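Local coordinates for arginase, mitochondrial (Medicago truncatula, PDB 6VSS), which hydrolyses L-arginine to urea and L-ornithine with a pair of manganese ions, and probably also converts agmatine to putrescine and urea, at residues G175-L181 against V261-S267; L252-L257 against N296-Q302; D304-V310 against L335-K341. One frame throughout, in Å; residues are numbered along the deposited sequence.

Contact 1 of 3, residues G175-L181 against V261-S267; sequences GGAVDIL and VKGVYVS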
loop_
_atom_site.group_PDB
_atom_site.type_symbol
_atom_site.label_atom_id
_atom_site.label_comp_id
_atom_site.label_asym_id
_atom_site.label_seq_id
_atom_site.Cartn_x
_atom_site.Cartn_y
_atom_site.Cartn_z
ATOM N N GLY B 175 44.144 18.456 -4.615
ATOM C CA GLY B 175 45.317 18.374 -5.499
ATOM C C GLY B 175 45.784 16.948 -5.746
ATOM O O GLY B 175 46.976 16.763 -5.884
ATOM N N GLY B 176 44.920 15.941 -5.831
ATOM C CA GLY B 176 45.398 14.611 -6.260
ATOM C C GLY B 176 44.354 13.534 -6.141
ATOM O O GLY B 176 43.206 13.884 -5.997
ATOM N N ALA B 177 44.775 12.265 -6.212
ATOM C CA ALA B 177 43.861 11.116 -6.330
ATOM C C ALA B 177 43.289 10.789 -4.945
ATOM O O ALA B 177 43.891 11.167 -3.926
ATOM C CB ALA B 177 44.580 9.956 -6.927
ATOM N N VAL B 178 42.133 10.161 -4.905
ATOM C CA VAL B 178 41.555 9.653 -3.645
ATOM C C VAL B 178 41.374 8.165 -3.881
ATOM O O VAL B 178 41.398 7.753 -5.064
ATOM C CB VAL B 178 40.228 10.381 -3.294
ATOM C CG1 VAL B 178 40.458 11.857 -3.106
ATOM C CG2 VAL B 178 39.145 10.177 -4.334
ATOM N N ASP B 179 41.219 7.378 -2.824
ATOM C CA ASP B 179 40.733 5.978 -2.952
ATOM C C ASP B 179 39.234 6.044 -2.729
ATOM O O ASP B 179 38.851 6.865 -1.936
ATOM C CB ASP B 179 41.415 5.025 -1.968
ATOM C CG ASP B 179 42.890 4.709 -2.234
ATOM O OD1 ASP B 179 43.357 4.889 -3.388
ATOM O OD2 ASP B 179 43.563 4.238 -1.284
ATOM N N ILE B 180 38.456 5.177 -3.376
ATOM C CA ILE B 180 36.980 5.159 -3.244
ATOM C C ILE B 180 36.500 3.802 -2.757
ATOM O O ILE B 180 36.927 2.770 -3.248
ATOM C CB ILE B 180 36.288 5.560 -4.547
ATOM C CG1 ILE B 180 36.737 6.937 -5.038
ATOM C CG2 ILE B 180 34.768 5.434 -4.389
ATOM C CD1 ILE B 180 36.113 7.328 -6.327
ATOM N N LEU B 181 35.612 3.850 -1.793
ATOM C CA LEU B 181 34.831 2.697 -1.337
ATOM C C LEU B 181 33.435 2.983 -1.843
ATOM O O LEU B 181 32.926 4.066 -1.512
ATOM C CB LEU B 181 34.830 2.629 0.186
ATOM C CG LEU B 181 33.867 1.583 0.735
ATOM C CD1 LEU B 181 34.181 0.211 0.171
ATOM C CD2 LEU B 181 33.942 1.603 2.264
ATOM N N VAL B 261 47.670 8.687 -0.896
ATOM C CA VAL B 261 46.966 9.609 -1.828
ATOM C C VAL B 261 46.274 10.626 -0.938
ATOM O O VAL B 261 46.587 10.662 0.241
ATOM C CB VAL B 261 46.018 8.887 -2.803
ATOM C CG1 VAL B 261 46.773 8.044 -3.803
ATOM C CG2 VAL B 261 44.968 8.040 -2.078
ATOM N N LYS B 262 45.369 11.434 -1.461
ATOM C CA LYS B 262 44.889 12.625 -0.730
ATOM C C LYS B 262 43.803 12.217 0.266
ATOM O O LYS B 262 43.426 13.043 1.107
ATOM C CB LYS B 262 44.449 13.657 -1.764
ATOM C CG LYS B 262 45.556 14.116 -2.696
ATOM C CD LYS B 262 46.724 14.673 -1.900
ATOM C CE LYS B 262 47.905 15.141 -2.728
ATOM N NZ LYS B 262 49.132 15.200 -1.894
ATOM N N GLY B 263 43.302 10.990 0.194
ATOM C CA GLY B 263 42.334 10.490 1.180
ATOM C C GLY B 263 41.310 9.576 0.539
ATOM O O GLY B 263 41.570 9.063 -0.595
ATOM N N VAL B 264 40.198 9.386 1.265
ATOM C CA VAL B 264 39.180 8.341 0.986
ATOM C C VAL B 264 37.824 9.015 0.748
ATOM O O VAL B 264 37.368 9.803 1.621
ATOM C CB VAL B 264 39.103 7.293 2.116
ATOM C CG1 VAL B 264 38.089 6.201 1.777
ATOM C CG2 VAL B 264 40.482 6.656 2.385
ATOM N N TYR B 265 37.173 8.656 -0.358
ATOM C CA TYR B 265 35.772 9.067 -0.671
ATOM C C TYR B 265 34.848 7.846 -0.588
ATOM O O TYR B 265 35.244 6.773 -1.148
ATOM C CB TYR B 265 35.731 9.693 -2.056
ATOM C CG TYR B 265 34.374 10.222 -2.409
ATOM C CD1 TYR B 265 33.409 9.427 -3.028
ATOM C CD2 TYR B 265 34.053 11.528 -2.100
ATOM C CE1 TYR B 265 32.164 9.951 -3.361
ATOM C CE2 TYR B 265 32.841 12.068 -2.474
ATOM C CZ TYR B 265 31.880 11.269 -3.060
ATOM O OH TYR B 265 30.689 11.845 -3.354
ATOM N N VAL B 266 33.702 7.982 0.083
ATOM C CA VAL B 266 32.757 6.846 0.311
ATOM C C VAL B 266 31.435 7.118 -0.399
ATOM O O VAL B 266 30.728 8.014 -0.005
ATOM C CB VAL B 266 32.522 6.543 1.793
ATOM C CG1 VAL B 266 31.578 5.349 1.933
ATOM C CG2 VAL B 266 33.832 6.255 2.532
ATOM N N SER B 267 31.129 6.363 -1.442
ATOM C CA SER B 267 29.909 6.534 -2.260
ATOM C C SER B 267 28.949 5.386 -1.925
ATOM O O SER B 267 29.301 4.201 -2.166
ATOM C CB SER B 267 30.277 6.558 -3.693
ATOM O OG SER B 267 29.105 6.614 -4.504
#
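Segments 175-181 and 261-267 lead into neighbouring parallel strands in the central sheet of the three-layer alpha/beta arginase fold. The axes of strands 178-181 and 264-267 approach to 4.6 Å and cross at -26°. Asp179, Ile180 and Leu181 are paired with Val264, Tyr265 and Val266, and the hydrogen bonds alternate as parallel pairing requires: Asp179 N to Gly263 O (2.8 Å), Tyr265 N to Asp179 O (2.9 Å), Leu181 N to Tyr265 O (3.0 Å) and Ser267 N to Leu181 O (2.9 Å). Ahead of the strands, Lys262 N donates to Ala177 O (2.9 Å). Gly175, with positive phi, is the C-prime residue of the Schellman motif that ends helix 163-174. At Gly176 a CB would run into Lys262 CG.

Side chains alternate between the two faces. Ile180 and Tyr265 share one, with Ile180 CG1 4.2 Å from Tyr265 CB and Ile180 CG2 at the edge of the ring; helix 163-174 packs against this tyrosine, whose hydroxyl is hydrogen-bonded to Asp309. Asp179, Leu181, Val264 and Val266 occupy the other face, where Asp179 forms a salt bridge with Arg214 and accepts from Gly258 N. At the C-terminal end, Ser267 OG is hydrogen-bonded to the manganese ligand His160, while Leu181 CB rests 4.4 Å from Val266 CG2.

Contact 2 of 3, residues L252-L257 against N296-Q302; sequences LENLKL and NILQNLQ
Ile297 lies over Leu252 and Leu255, its CD1 3.9 Å from Leu252 CB and its CG2 4.0 Å from Leu255 CD1; all three side chains adopt the mt rotamer. Segment 252-257 leaves the end of helix 245-252 and is irregular: Glu253 (phi/psi -77/16) and Asn254 (-157/40) make the turn, and Leu255 to Leu257 are extended. Segment 296-302 is the last part of helix 291-300, which Leu301 leaves at -68/134 to become extended. The two extended ends join in a single bridge at Lys256 and Gln302 (CA-CA 4.5 Å), with Gln302 N donating to Leu255 O (3.0 Å) and Leu257 N to Gln302 O (2.8 Å). Next to this bridge Leu301, in the tp rotamer, brings CD1 to 3.7 Å from Leu255 CB and 4.1 Å from Leu257 CG. Where the backbones diverge, an ordered water bridges the gap, donating to Leu252 O and Ile297 O (2.7 Å each) and accepting from Leu255 N (3.2 Å). Asn300 CB packs 3.1 Å from Glu253 O, while Asn300 ND2 turns back to Asn296 O (2.8 Å). Glu253 (chi1 m, chi2 t) brings OE2 to 3.8 Å from Asn296 ND2, without a hydrogen bond. Gln302 (chi1 m, chi2 t) carries OE1 to 3.0 Å from Lys256 CD, a close van der Waals contact with the aliphatic chain. This is structural packing between two helix ends of the alpha/beta fold. Leu255 and Leu257 pack on Leu181 of strand 178-183, Leu252 and Ile297 on Val219 of strand 213-221.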
loop_
_atom_site.group_PDB
_atom_site.type_symbol
_atom_site.label_atom_id
_atom_site.label_comp_id
_atom_site.label_asym_id
_atom_site.label_seq_id
_atom_site.Cartn_x
_atom_site.Cartn_y
_atom_site.Cartn_z
ATOM N N LEU B 252 36.975 -7.353 3.619
ATOM C CA LEU B 252 36.076 -6.178 3.485
ATOM C C LEU B 252 35.914 -5.542 4.866
ATOM O O LEU B 252 35.851 -4.314 4.924
ATOM C CB LEU B 252 34.740 -6.607 2.863
ATOM C CG LEU B 252 34.840 -7.054 1.412
ATOM C CD1 LEU B 252 33.496 -7.571 0.908
ATOM C CD2 LEU B 252 35.373 -5.940 0.523
ATOM N N GLU B 253 35.908 -6.358 5.916
ATOM C CA GLU B 253 35.877 -5.911 7.328
ATOM C C GLU B 253 37.237 -5.397 7.826
ATOM O O GLU B 253 37.396 -5.202 9.004
ATOM C CB GLU B 253 35.357 -7.067 8.189
ATOM C CG GLU B 253 33.941 -7.417 7.813
ATOM C CD GLU B 253 33.354 -8.449 8.748
ATOM O OE1 GLU B 253 34.148 -9.084 9.464
ATOM O OE2 GLU B 253 32.119 -8.624 8.746
ATOM N N ASN B 254 38.184 -5.082 6.975
ATOM C CA ASN B 254 39.486 -4.565 7.454
ATOM C C ASN B 254 40.162 -3.776 6.368
ATOM O O ASN B 254 41.371 -3.898 6.238
ATOM C CB ASN B 254 40.469 -5.677 7.811
ATOM C CG ASN B 254 39.958 -6.569 8.921
ATOM O OD1 ASN B 254 40.071 -6.245 10.102
ATOM N ND2 ASN B 254 39.387 -7.691 8.542
ATOM N N LEU B 255 39.408 -2.998 5.638
ATOM C CA LEU B 255 39.946 -2.169 4.556
ATOM C C LEU B 255 40.752 -1.023 5.136
ATOM O O LEU B 255 40.361 -0.475 6.182
ATOM C CB LEU B 255 38.778 -1.617 3.744
ATOM C CG LEU B 255 38.044 -2.645 2.898
ATOM C CD1 LEU B 255 36.772 -2.008 2.343
ATOM C CD2 LEU B 255 38.969 -3.125 1.783
ATOM N N LYS B 256 41.835 -0.678 4.454
ATOM C CA LYS B 256 42.689 0.467 4.826
ATOM C C LYS B 256 42.959 1.250 3.550
ATOM O O LYS B 256 43.704 0.769 2.687
ATOM C CB LYS B 256 43.959 -0.035 5.518
ATOM C CG LYS B 256 43.660 -1.090 6.582
ATOM C CD LYS B 256 44.832 -1.646 7.451
ATOM C CE LYS B 256 44.336 -2.812 8.280
ATOM N NZ LYS B 256 45.247 -3.129 9.399
ATOM N N LEU B 257 42.291 2.379 3.398
ATOM C CA LEU B 257 42.276 3.048 2.080
ATOM C C LEU B 257 42.996 4.366 2.237
ATOM O O LEU B 257 43.098 4.831 3.358
ATOM C CB LEU B 257 40.844 3.247 1.563
ATOM C CG LEU B 257 40.073 2.000 1.097
ATOM C CD1 LEU B 257 38.741 2.393 0.435
ATOM C CD2 LEU B 257 40.846 1.167 0.108
ATOM N N ASN B 296 29.274 -2.867 9.111
ATOM C CA ASN B 296 30.507 -3.633 9.452
ATOM C C ASN B 296 31.707 -3.078 8.668
ATOM O O ASN B 296 32.779 -2.788 9.268
ATOM C CB ASN B 296 30.318 -5.111 9.175
ATOM C CG ASN B 296 29.331 -5.755 10.124
ATOM O OD1 ASN B 296 29.004 -5.191 11.159
ATOM N ND2 ASN B 296 28.854 -6.937 9.786
ATOM N N ILE B 297 31.555 -2.945 7.364
ATOM C CA ILE B 297 32.657 -2.449 6.499
ATOM C C ILE B 297 33.013 -1.011 6.907
ATOM O O ILE B 297 34.216 -0.649 6.983
ATOM C CB ILE B 297 32.264 -2.605 5.021
ATOM C CG1 ILE B 297 32.166 -4.098 4.677
ATOM C CG2 ILE B 297 33.268 -1.847 4.175
ATOM C CD1 ILE B 297 31.530 -4.458 3.350
ATOM N N LEU B 298 32.003 -0.208 7.208
ATOM C CA LEU B 298 32.195 1.250 7.369
ATOM C C LEU B 298 32.794 1.511 8.749
ATOM O O LEU B 298 33.750 2.336 8.869
ATOM C CB LEU B 298 30.823 1.902 7.168
ATOM C CG LEU B 298 30.818 3.396 6.945
ATOM C CD1 LEU B 298 31.772 3.802 5.825
ATOM C CD2 LEU B 298 29.405 3.833 6.648
ATOM N N GLN B 299 32.304 0.764 9.737
ATOM C CA GLN B 299 32.764 0.836 11.135
ATOM C C GLN B 299 34.225 0.393 11.176
ATOM O O GLN B 299 35.003 1.001 11.898
ATOM C CB GLN B 299 31.806 0.058 12.059
ATOM C CG GLN B 299 30.469 0.793 12.224
ATOM C CD GLN B 299 29.394 0.077 13.022
ATOM O OE1 GLN B 299 29.511 -1.113 13.331
ATOM N NE2 GLN B 299 28.329 0.796 13.370
ATOM N N ASN B 300 34.624 -0.548 10.346
ATOM C CA ASN B 300 35.988 -1.115 10.367
ATOM C C ASN B 300 36.924 -0.304 9.463
ATOM O O ASN B 300 38.110 -0.443 9.620
ATOM C CB ASN B 300 35.956 -2.592 9.973
ATOM C CG ASN B 300 35.583 -3.500 11.127
ATOM O OD1 ASN B 300 36.335 -3.614 12.095
ATOM N ND2 ASN B 300 34.446 -4.160 11.039
ATOM N N LEU B 301 36.424 0.562 8.590
ATOM C CA LEU B 301 37.265 1.178 7.519
ATOM C C LEU B 301 38.306 2.118 8.129
ATOM O O LEU B 301 37.928 2.920 8.961
ATOM C CB LEU B 301 36.401 1.971 6.539
ATOM C CG LEU B 301 37.188 2.770 5.503
ATOM C CD1 LEU B 301 37.772 1.840 4.470
ATOM C CD2 LEU B 301 36.301 3.808 4.826
ATOM N N GLN B 302 39.559 2.010 7.685
ATOM C CA GLN B 302 40.657 2.938 8.029
ATOM C C GLN B 302 40.960 3.817 6.822
ATOM O O GLN B 302 40.933 3.348 5.676
ATOM C CB GLN B 302 41.889 2.136 8.490
ATOM C CG GLN B 302 41.573 1.335 9.748
ATOM C CD GLN B 302 42.682 0.499 10.326
ATOM O OE1 GLN B 302 43.395 -0.219 9.628
ATOM N NE2 GLN B 302 42.789 0.563 11.636
HETATM O O HOH W 1 36.399 -2.169 6.433
#

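Contact 3 of 3, residues D304-V310 against L335-K341; sequences DIVGGDV and LAAKMSK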
loop_
_atom_site.group_PDB
_atom_site.type_symbol
_atom_site.label_atom_id
_atom_site.label_comp_id
_atom_site.label_asym_id
_atom_site.label_seq_id
_atom_site.Cartn_x
_atom_site.Cartn_y
_atom_site.Cartn_z
ATOM N N ASP B 304 41.614 8.437 5.936
ATOM C CA ASP B 304 41.117 9.809 6.102
ATOM C C ASP B 304 39.965 9.985 5.111
ATOM O O ASP B 304 40.236 10.234 3.925
ATOM C CB ASP B 304 42.303 10.747 5.869
ATOM C CG ASP B 304 41.944 12.192 6.021
ATOM O OD1 ASP B 304 40.917 12.435 6.681
ATOM O OD2 ASP B 304 42.654 13.039 5.400
ATOM N N ILE B 305 38.721 9.895 5.584
ATOM C CA ILE B 305 37.505 10.198 4.775
ATOM C C ILE B 305 37.378 11.713 4.542
ATOM O O ILE B 305 37.129 12.502 5.506
ATOM C CB ILE B 305 36.244 9.580 5.391
ATOM C CG1 ILE B 305 36.469 8.106 5.714
ATOM C CG2 ILE B 305 35.068 9.776 4.449
ATOM C CD1 ILE B 305 35.449 7.547 6.658
ATOM N N VAL B 306 37.532 12.087 3.269
ATOM C CA VAL B 306 37.512 13.495 2.777
ATOM C C VAL B 306 36.154 13.862 2.154
ATOM O O VAL B 306 35.804 15.056 2.082
ATOM C CB VAL B 306 38.679 13.768 1.817
ATOM C CG1 VAL B 306 39.969 13.459 2.525
ATOM C CG2 VAL B 306 38.600 12.992 0.530
ATOM N N GLY B 307 35.375 12.884 1.702
ATOM C CA GLY B 307 34.015 13.156 1.231
ATOM C C GLY B 307 33.212 11.888 1.113
ATOM O O GLY B 307 33.776 10.806 1.224
ATOM N N GLY B 308 31.937 12.029 0.747
ATOM C CA GLY B 308 31.072 10.863 0.601
ATOM C C GLY B 308 29.745 11.254 -0.002
ATOM O O GLY B 308 29.465 12.429 -0.155
ATOM N N ASP B 309 28.961 10.267 -0.376
ATOM C CA ASP B 309 27.626 10.533 -0.942
ATOM C C ASP B 309 26.703 9.362 -0.600
ATOM O O ASP B 309 27.159 8.242 -0.247
ATOM C CB ASP B 309 27.729 10.935 -2.410
ATOM C CG ASP B 309 28.230 9.836 -3.296
ATOM O OD1 ASP B 309 27.628 8.729 -3.225
ATOM O OD2 ASP B 309 29.172 10.108 -4.099
ATOM N N VAL B 310 25.437 9.673 -0.541
ATOM C CA VAL B 310 24.345 8.684 -0.435
ATOM C C VAL B 310 23.350 8.987 -1.549
ATOM O O VAL B 310 22.801 10.069 -1.508
ATOM C CB VAL B 310 23.708 8.694 0.951
ATOM C CG1 VAL B 310 22.610 7.633 1.024
ATOM C CG2 VAL B 310 24.768 8.452 2.012
ATOM N N LEU B 335 27.832 7.394 8.124
ATOM C CA LEU B 335 28.911 7.997 7.299
ATOM C C LEU B 335 29.419 9.265 7.977
ATOM O O LEU B 335 30.655 9.412 8.063
ATOM C CB LEU B 335 28.427 8.253 5.865
ATOM C CG LEU B 335 29.416 8.988 4.930
ATOM C CD1 LEU B 335 30.794 8.385 4.989
ATOM C CD2 LEU B 335 28.923 8.936 3.483
ATOM N N ALA B 336 28.523 10.179 8.409
ATOM C CA ALA B 336 28.900 11.409 9.147
ATOM C C ALA B 336 29.734 11.059 10.407
ATOM O O ALA B 336 30.747 11.710 10.628
ATOM C CB ALA B 336 27.702 12.256 9.495
ATOM N N ALA B 337 29.301 10.078 11.210
ATOM C CA ALA B 337 29.983 9.600 12.431
ATOM C C ALA B 337 31.435 9.224 12.104
ATOM O O ALA B 337 32.323 9.476 12.948
ATOM C CB ALA B 337 29.218 8.447 13.056
ATOM N N LYS B 338 31.690 8.587 10.966
ATOM C CA LYS B 338 33.060 8.249 10.537
ATOM C C LYS B 338 33.799 9.468 9.972
ATOM O O LYS B 338 35.027 9.561 10.147
ATOM C CB LYS B 338 33.010 7.140 9.482
ATOM C CG LYS B 338 32.701 5.765 10.060
ATOM C CD LYS B 338 33.853 5.187 10.874
ATOM C CE LYS B 338 35.006 4.734 10.003
ATOM N NZ LYS B 338 35.726 3.614 10.662
ATOM N N MET B 339 33.151 10.312 9.186
ATOM C CA MET B 339 33.910 11.366 8.480
ATOM C C MET B 339 34.172 12.546 9.452
ATOM O O MET B 339 35.211 13.213 9.364
ATOM C CB MET B 339 33.144 11.824 7.236
ATOM C CG MET B 339 33.768 13.035 6.600
ATOM S SD MET B 339 33.268 13.232 4.895
ATOM C CE MET B 339 31.643 13.926 5.066
ATOM N N SER B 340 33.249 12.808 10.370
ATOM C CA SER B 340 33.409 13.836 11.415
ATOM C C SER B 340 34.471 13.418 12.427
ATOM O O SER B 340 34.607 12.243 12.735
ATOM C CB SER B 340 32.110 14.168 12.053
ATOM O OG SER B 340 31.297 14.843 11.100
ATOM N N LYS B 341 35.129 14.413 12.987
ATOM C CA LYS B 341 36.419 14.249 13.710
ATOM C C LYS B 341 36.682 15.528 14.498
ATOM O O LYS B 341 36.119 16.584 14.154
ATOM C CB LYS B 341 37.557 14.064 12.702
ATOM C CG LYS B 341 38.020 12.662 12.468
ATOM C CD LYS B 341 38.713 12.520 11.157
ATOM C CE LYS B 341 39.697 13.614 10.805
ATOM N NZ LYS B 341 40.229 13.348 9.450
ATOM O OXT LYS B 341 37.465 15.368 15.428
HETATM O O HOH W 2 37.447 12.353 8.042
#
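Ile305, Met339 and Leu335 bury the most surface where helix 323-339 packs along strand 305-311. The helix runs nearly antiparallel to the strand, at 156° with a closest axis approach of 9.1 Å, the usual layering in an alpha/beta fold. Ile305 points at the helix, with CD1 3.8 Å from Lys338 CB and CG2 3.9 Å from Met339 SD. Met339 SD also lies 3.7 Å from Gly307 CA. One turn earlier, Leu335 CD2 approaches Gly308 CA at 4.1 Å and Val310 CG2 at 4.4 Å; a CB on Gly308 would clash with this methyl, so the bare backbone lets the leucine settle on the strand. Asp304 OD1 forms a salt bridge with Lys341 NZ (3.0 Å) and another with Arg152, and a water donates to Ile305 O (2.6 Å) and Met339 O (2.7 Å). On the face away from the helix, Asp309 is hydrogen-bonded to Tyr265 OH and Ser267 OG, near the manganese ligand His160. Strand 305-311 lies between strands 151-157 and 264-269. Leu335 and Met339 also reach Leu154 of strand 151-157, while on the opposite face Val306 packs against Val170 and Leu174 of helix 163-174.

Strand 264-269 connects contacts 1 and 3: its other neighbour in the sheet is strand 305-311, joined to it by hydrogen bonds between Val264 N and Asp304 O (2.8 Å) and between Tyr265 OH and Asp309 OD2 (2.4 Å). Ser267 OG bonds both Asp309 and His160. Contact 2 covers the sheet beside contact 1, where Leu257 CD1 meets Leu181 CB at 3.9 Å. It reaches contact 3 through Lys338, whose NZ lies 2.9 Å from Leu301 O and 3.0 Å from Gln299 O. The side chains of Ser267 and Asp309 come within about 7 and 8 Å of a manganese ion. Contact 2 is farther off, the side chain of Ile297 being about 12 Å from that of the ligand Asp184.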